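PDB 1Y9U: putative iron binding protein from Bordetella pertussis Tohama I, which binds ferric iron through tyrosine side chains and probably serves as the periplasmic solute-binding protein of an iron-uptake system. Local coordinates for residues Pro16-Pro21 and Ala271-Glu276; His203-Glu208 and Asp286-Ser291. All blocks are in the same frame, centred on the assembly; numbering follows the deposited sequence.

Contact 1. Residues Pro16-Pro21 and Ala271-Glu276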
loop_
_atom_site.group_PDB
_atom_site.type_symbol
_atom_site.label_atom_id
_atom_site.label_comp_id
_atom_site.label_asym_id
_atom_site.label_seq_id
_atom_site.Cartn_x
_atom_site.Cartn_y
_atom_site.Cartn_z
ATOM N N PRO A 16 0.506 15.958 -4.759
ATOM C CA PRO A 16 -0.673 16.454 -5.483
ATOM C C PRO A 16 -0.753 16.037 -6.962
ATOM O O PRO A 16 -1.854 15.985 -7.511
ATOM C CB PRO A 16 -0.574 17.986 -5.348
ATOM C CG PRO A 16 0.633 18.285 -4.523
ATOM C CD PRO A 16 1.185 17.023 -3.998
ATOM N N LYS A 17 0.368 15.732 -7.612
ATOM C CA LYS A 17 0.304 15.373 -9.027
ATOM C C LYS A 17 -0.298 13.986 -9.299
ATOM O O LYS A 17 -0.817 13.751 -10.379
ATOM C CB LYS A 17 1.664 15.536 -9.709
ATOM C CG LYS A 17 2.083 17.002 -9.947
ATOM C CD LYS A 17 0.947 17.937 -10.445
ATOM C CE LYS A 17 0.355 18.758 -9.293
ATOM N NZ LYS A 17 -0.759 19.648 -9.705
ATOM N N LEU A 18 -0.275 13.095 -8.311
ATOM C CA LEU A 18 -0.999 11.818 -8.386
ATOM C C LEU A 18 -2.520 12.003 -8.437
ATOM O O LEU A 18 -3.251 11.114 -8.888
ATOM C CB LEU A 18 -0.672 10.946 -7.163
ATOM C CG LEU A 18 0.774 10.460 -7.000
ATOM C CD1 LEU A 18 0.927 9.796 -5.644
ATOM C CD2 LEU A 18 1.188 9.512 -8.130
ATOM N N ILE A 19 -2.995 13.148 -7.964
ATOM C CA ILE A 19 -4.427 13.357 -7.776
ATOM C C ILE A 19 -4.991 14.626 -8.413
ATOM O O ILE A 19 -6.191 14.792 -8.419
ATOM C CB ILE A 19 -4.772 13.355 -6.275
ATOM C CG1 ILE A 19 -3.963 14.422 -5.525
ATOM C CG2 ILE A 19 -4.545 11.954 -5.697
ATOM C CD1 ILE A 19 -4.241 14.478 -4.038
ATOM N N GLN A 20 -4.170 15.528 -8.949
ATOM C CA GLN A 20 -4.731 16.820 -9.365
ATOM C C GLN A 20 -5.756 16.696 -10.490
ATOM O O GLN A 20 -6.793 17.334 -10.428
ATOM C CB GLN A 20 -3.640 17.852 -9.705
ATOM C CG GLN A 20 -4.145 19.322 -9.690
ATOM C CD GLN A 20 -4.729 19.749 -8.348
ATOM O OE1 GLN A 20 -4.087 19.590 -7.313
ATOM N NE2 GLN A 20 -5.960 20.263 -8.361
ATOM N N PRO A 21 -5.492 15.906 -11.526
ATOM C CA PRO A 21 -6.493 15.736 -12.579
ATOM C C PRO A 21 -7.856 15.260 -12.058
ATOM O O PRO A 21 -8.872 15.834 -12.441
ATOM C CB PRO A 21 -5.839 14.723 -13.517
ATOM C CG PRO A 21 -4.362 14.979 -13.330
ATOM C CD PRO A 21 -4.231 15.199 -11.853
ATOM N N ALA A 271 -5.908 4.994 -9.138
ATOM C CA ALA A 271 -5.051 3.811 -9.076
ATOM C C ALA A 271 -4.022 3.861 -10.168
ATOM O O ALA A 271 -2.855 3.555 -9.915
ATOM C CB ALA A 271 -5.874 2.531 -9.167
ATOM N N GLN A 272 -4.408 4.276 -11.372
ATOM C CA GLN A 272 -3.469 4.372 -12.494
ATOM C C GLN A 272 -2.292 5.296 -12.156
ATOM O O GLN A 272 -1.152 5.018 -12.555
ATOM C CB GLN A 272 -4.185 4.827 -13.777
ATOM C CG GLN A 272 -3.299 5.007 -15.048
ATOM C CD GLN A 272 -3.143 3.728 -15.896
ATOM O OE1 GLN A 272 -2.105 3.528 -16.554
ATOM N NE2 GLN A 272 -4.175 2.886 -15.911
ATOM N N ALA A 273 -2.531 6.351 -11.372
ATOM C CA ALA A 273 -1.511 7.359 -11.138
ATOM C C ALA A 273 -0.225 6.792 -10.543
ATOM O O ALA A 273 0.837 7.236 -10.955
ATOM C CB ALA A 273 -2.035 8.471 -10.263
ATOM N N ASN A 274 -0.307 5.867 -9.567
ATOM C CA ASN A 274 0.896 5.232 -9.005
ATOM C C ASN A 274 0.893 3.734 -9.299
ATOM O O ASN A 274 1.587 3.007 -8.622
ATOM C CB ASN A 274 1.054 5.454 -7.476
ATOM C CG ASN A 274 2.412 4.988 -6.926
ATOM O OD1 ASN A 274 3.450 5.251 -7.528
ATOM N ND2 ASN A 274 2.397 4.287 -5.775
ATOM N N TYR A 275 0.131 3.290 -10.303
ATOM C CA TYR A 275 0.035 1.890 -10.728
ATOM C C TYR A 275 -0.390 0.956 -9.600
ATOM O O TYR A 275 0.037 -0.177 -9.539
ATOM C CB TYR A 275 1.341 1.418 -11.367
ATOM C CG TYR A 275 1.644 2.169 -12.635
ATOM C CD1 TYR A 275 2.714 3.051 -12.726
ATOM C CD2 TYR A 275 0.857 1.989 -13.762
ATOM C CE1 TYR A 275 2.978 3.732 -13.901
ATOM C CE2 TYR A 275 1.107 2.675 -14.912
ATOM C CZ TYR A 275 2.160 3.526 -14.990
ATOM O OH TYR A 275 2.382 4.180 -16.182
ATOM N N GLU A 276 -1.218 1.473 -8.704
ATOM C CA GLU A 276 -1.775 0.720 -7.611
ATOM C C GLU A 276 -3.055 0.023 -8.070
ATOM O O GLU A 276 -3.459 0.120 -9.242
ATOM C CB GLU A 276 -2.022 1.646 -6.418
ATOM C CG GLU A 276 -0.724 2.114 -5.784
ATOM C CD GLU A 276 -0.889 3.244 -4.812
ATOM O OE1 GLU A 276 -1.988 3.843 -4.724
ATOM O OE2 GLU A 276 0.124 3.605 -4.189
#

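Contact 2. Residues His203-Glu208 and Asp286-Ser291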
loop_
_atom_site.group_PDB
_atom_site.type_symbol
_atom_site.label_atom_id
_atom_site.label_comp_id
_atom_site.label_asym_id
_atom_site.label_seq_id
_atom_site.Cartn_x
_atom_site.Cartn_y
_atom_site.Cartn_z
ATOM N N HIS A 203 5.420 0.745 -12.749
ATOM C CA HIS A 203 6.313 1.811 -13.186
ATOM C C HIS A 203 7.367 1.299 -14.144
ATOM O O HIS A 203 7.562 1.870 -15.208
ATOM C CB HIS A 203 6.982 2.464 -11.982
ATOM C CG HIS A 203 6.073 3.366 -11.202
ATOM N ND1 HIS A 203 5.697 4.613 -11.655
ATOM C CD2 HIS A 203 5.450 3.196 -10.017
ATOM C CE1 HIS A 203 4.881 5.168 -10.781
ATOM N NE2 HIS A 203 4.712 4.329 -9.780
ATOM N N MET A 204 8.058 0.233 -13.786
ATOM C CA MET A 204 9.180 -0.212 -14.588
ATOM C C MET A 204 8.787 -0.740 -15.968
ATOM O O MET A 204 9.423 -0.399 -16.967
ATOM C CB MET A 204 9.984 -1.253 -13.838
ATOM C CG MET A 204 10.734 -0.697 -12.609
ATOM S SD MET A 204 11.774 -1.921 -11.761
ATOM C CE MET A 204 10.533 -2.897 -10.945
ATOM N N LYS A 205 7.748 -1.561 -16.019
ATOM C CA LYS A 205 7.319 -2.157 -17.279
ATOM C C LYS A 205 6.661 -1.141 -18.204
ATOM O O LYS A 205 6.683 -1.317 -19.434
ATOM C CB LYS A 205 6.422 -3.370 -17.056
ATOM C CG LYS A 205 7.158 -4.575 -16.515
ATOM C CD LYS A 205 6.269 -5.802 -16.363
ATOM C CE LYS A 205 7.043 -7.082 -15.944
ATOM N NZ LYS A 205 7.767 -7.721 -17.073
ATOM N N ASN A 206 6.108 -0.068 -17.630
ATOM C CA ASN A 206 5.558 1.019 -18.435
ATOM C C ASN A 206 6.599 2.053 -18.847
ATOM O O ASN A 206 6.291 2.954 -19.640
ATOM C CB ASN A 206 4.393 1.699 -17.710
ATOM C CG ASN A 206 3.101 0.963 -17.879
ATOM O OD1 ASN A 206 2.602 0.806 -19.003
ATOM N ND2 ASN A 206 2.532 0.498 -16.772
ATOM N N ALA A 207 7.814 1.934 -18.322
ATOM C CA ALA A 207 8.891 2.821 -18.747
ATOM C C ALA A 207 9.249 2.535 -20.203
ATOM O O ALA A 207 9.079 1.429 -20.714
ATOM C CB ALA A 207 10.111 2.687 -17.839
ATOM N N GLU A 208 9.766 3.542 -20.885
ATOM C CA GLU A 208 10.037 3.352 -22.299
ATOM C C GLU A 208 11.309 2.562 -22.532
ATOM O O GLU A 208 12.253 2.623 -21.759
ATOM C CB GLU A 208 10.080 4.668 -23.056
ATOM C CG GLU A 208 11.267 5.533 -22.741
ATOM C CD GLU A 208 11.237 6.858 -23.496
ATOM O OE1 GLU A 208 10.753 6.887 -24.653
ATOM O OE2 GLU A 208 11.688 7.860 -22.933
ATOM N N ASP A 286 -4.648 -0.561 -15.228
ATOM C CA ASP A 286 -3.489 -0.414 -16.117
ATOM C C ASP A 286 -3.144 -1.777 -16.725
ATOM O O ASP A 286 -3.188 -2.796 -16.044
ATOM C CB ASP A 286 -2.289 0.108 -15.353
ATOM C CG ASP A 286 -1.068 0.122 -16.199
ATOM O OD1 ASP A 286 -0.988 0.989 -17.092
ATOM O OD2 ASP A 286 -0.184 -0.745 -16.066
ATOM N N ALA A 287 -2.724 -1.785 -17.989
ATOM C CA ALA A 287 -2.485 -3.028 -18.696
ATOM C C ALA A 287 -1.405 -3.906 -18.038
ATOM O O ALA A 287 -1.537 -5.102 -18.008
ATOM C CB ALA A 287 -2.108 -2.755 -20.149
ATOM N N VAL A 288 -0.320 -3.288 -17.587
ATOM C CA VAL A 288 0.709 -4.032 -16.865
ATOM C C VAL A 288 0.130 -4.637 -15.573
ATOM O O VAL A 288 0.324 -5.803 -15.289
ATOM C CB VAL A 288 1.939 -3.152 -16.571
ATOM C CG1 VAL A 288 2.936 -3.911 -15.718
ATOM C CG2 VAL A 288 2.589 -2.689 -17.877
ATOM N N VAL A 289 -0.598 -3.836 -14.812
ATOM C CA VAL A 289 -1.179 -4.335 -13.568
ATOM C C VAL A 289 -2.130 -5.529 -13.853
ATOM O O VAL A 289 -2.097 -6.540 -13.167
ATOM C CB VAL A 289 -1.884 -3.208 -12.808
ATOM C CG1 VAL A 289 -2.636 -3.776 -11.574
ATOM C CG2 VAL A 289 -0.888 -2.140 -12.386
ATOM N N ALA A 290 -2.952 -5.411 -14.900
ATOM C CA ALA A 290 -3.847 -6.506 -15.297
ATOM C C ALA A 290 -3.086 -7.784 -15.637
ATOM O O ALA A 290 -3.537 -8.871 -15.356
ATOM C CB ALA A 290 -4.722 -6.082 -16.477
ATOM N N SER A 291 -1.902 -7.623 -16.222
ATOM C CA SER A 291 -1.071 -8.756 -16.628
ATOM C C SER A 291 -0.569 -9.583 -15.466
ATOM O O SER A 291 -0.137 -10.720 -15.649
ATOM C CB SER A 291 0.109 -8.299 -17.502
ATOM O OG SER A 291 1.187 -7.784 -16.741
HETATM O O HOH W 1 0.108 -0.124 -19.400
#

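Contact 1. Residues Pro16-Pro21 and Ala271-Glu276
Leu-18 and Ala-273 meet where the turn leading into helix 20-30 comes up against the C-terminal end of helix 264-273, a small example of how a turn before a helix can rest on the end of another helix without any hydrogen bond between them. The tight part is made by two methyl groups. CB of Ala-273, pointing at the turn, sits 3.2 Å from the backbone O of Leu-18, and CD2 of Leu-18 lies 3.6 Å from the backbone O of Ala-273, so each methyl rests against the other residue's carbonyl. Leu-18 reaches across because its CG stands anti to its own carbonyl carbon (chi1 -65°); the same CD2 touches CB of Asn-274 at 4.1 Å. The other side is looser: Lys-17 is exposed and its chain runs away from helix 264-273. The polar bonds lie within 271-276 and beyond it, not across to Leu-18. Asn-274 ND2 donates to Glu-276 OE2 over 2.9 Å, meeting the oxygen from above the carboxylate plane, while Asn-274 OD1 is probably hydrogen-bonded to His-203 NE2. Glu-276 also pairs with Arg-14 and Arg-105. Tyr-275, with positive phi, is the C-prime residue of a Schellman motif that ends the helix beside the iron-binding Tyr-199.

Contact 2. Residues His203-Glu208 and Asp286-Ser291
Val-288, Asn-206 and Lys-205 carry most of this contact, in which the N-cap of helix 287-291 faces the last turn of helix 198-206. The case illustrates how one carboxylate can cap its own helix and still hold a neighbouring one.

Val-288 is the apolar centre. Its two methyls divide the work: CG1, anti to the backbone N (chi1 175°), lies 3.8 Å from CB of Lys-205 and also touches CD farther along that chain, whereas CG2 packs against the amide of Asn-206, coming within 3.4 Å of ND2. Lys-205 therefore contributes its aliphatic part alone. Its chain is extended as far as CE and bends at the last torsion, and NZ leaves the contact to reach the backbone oxygens of Gly-217 and Ile-220.

Asn-206 presents its amide to Asp-286 from the opposite direction, with the amide and carboxylate planes 70° apart. Asp-286 OD2 lies almost in the amide plane of Asn-206, and the N-H meets it on the syn side, 32° out of the carboxylate plane, over 3.1 Å from ND2 to OD2. ND2 is shared with the O of Gly-202, one turn earlier in the same helix, which helps to fix the rotation of the amide. OD2 is more heavily used still, since it also receives weak capping bonds from the N of Val-288 and the N of Val-289; these donors would probably stabilise its negative charge. The amide oxygen of Asn-206 and the second carboxylate oxygen of Asp-286 are bridged by one water, which donates to both, at 2.7 Å from Asn-206 OD1 and 2.8 Å from Asp-286 OD1.

The centres of contacts 1 and 2 lie about 14 Å apart, and their segments alternate along the chain in the order 16-21, 203-208, 271-276, 286-291. The two also touch: CE2 of Tyr-275 packs 3.2 Å from ND2 of Asn-206, and the rings of Tyr-275 and His-203 meet edge to face. Helix 198-206, which carries the iron-binding Tyr-199 and Tyr-200 in its first turn, thus adjoins the end of helix 264-273 as well as helix 287-291. Together the contacts form a chain of neighbours from the start of helix 20-30 to the helix bearing these tyrosines, linking distant parts of the sequence beside the iron site, which holds no iron in this model.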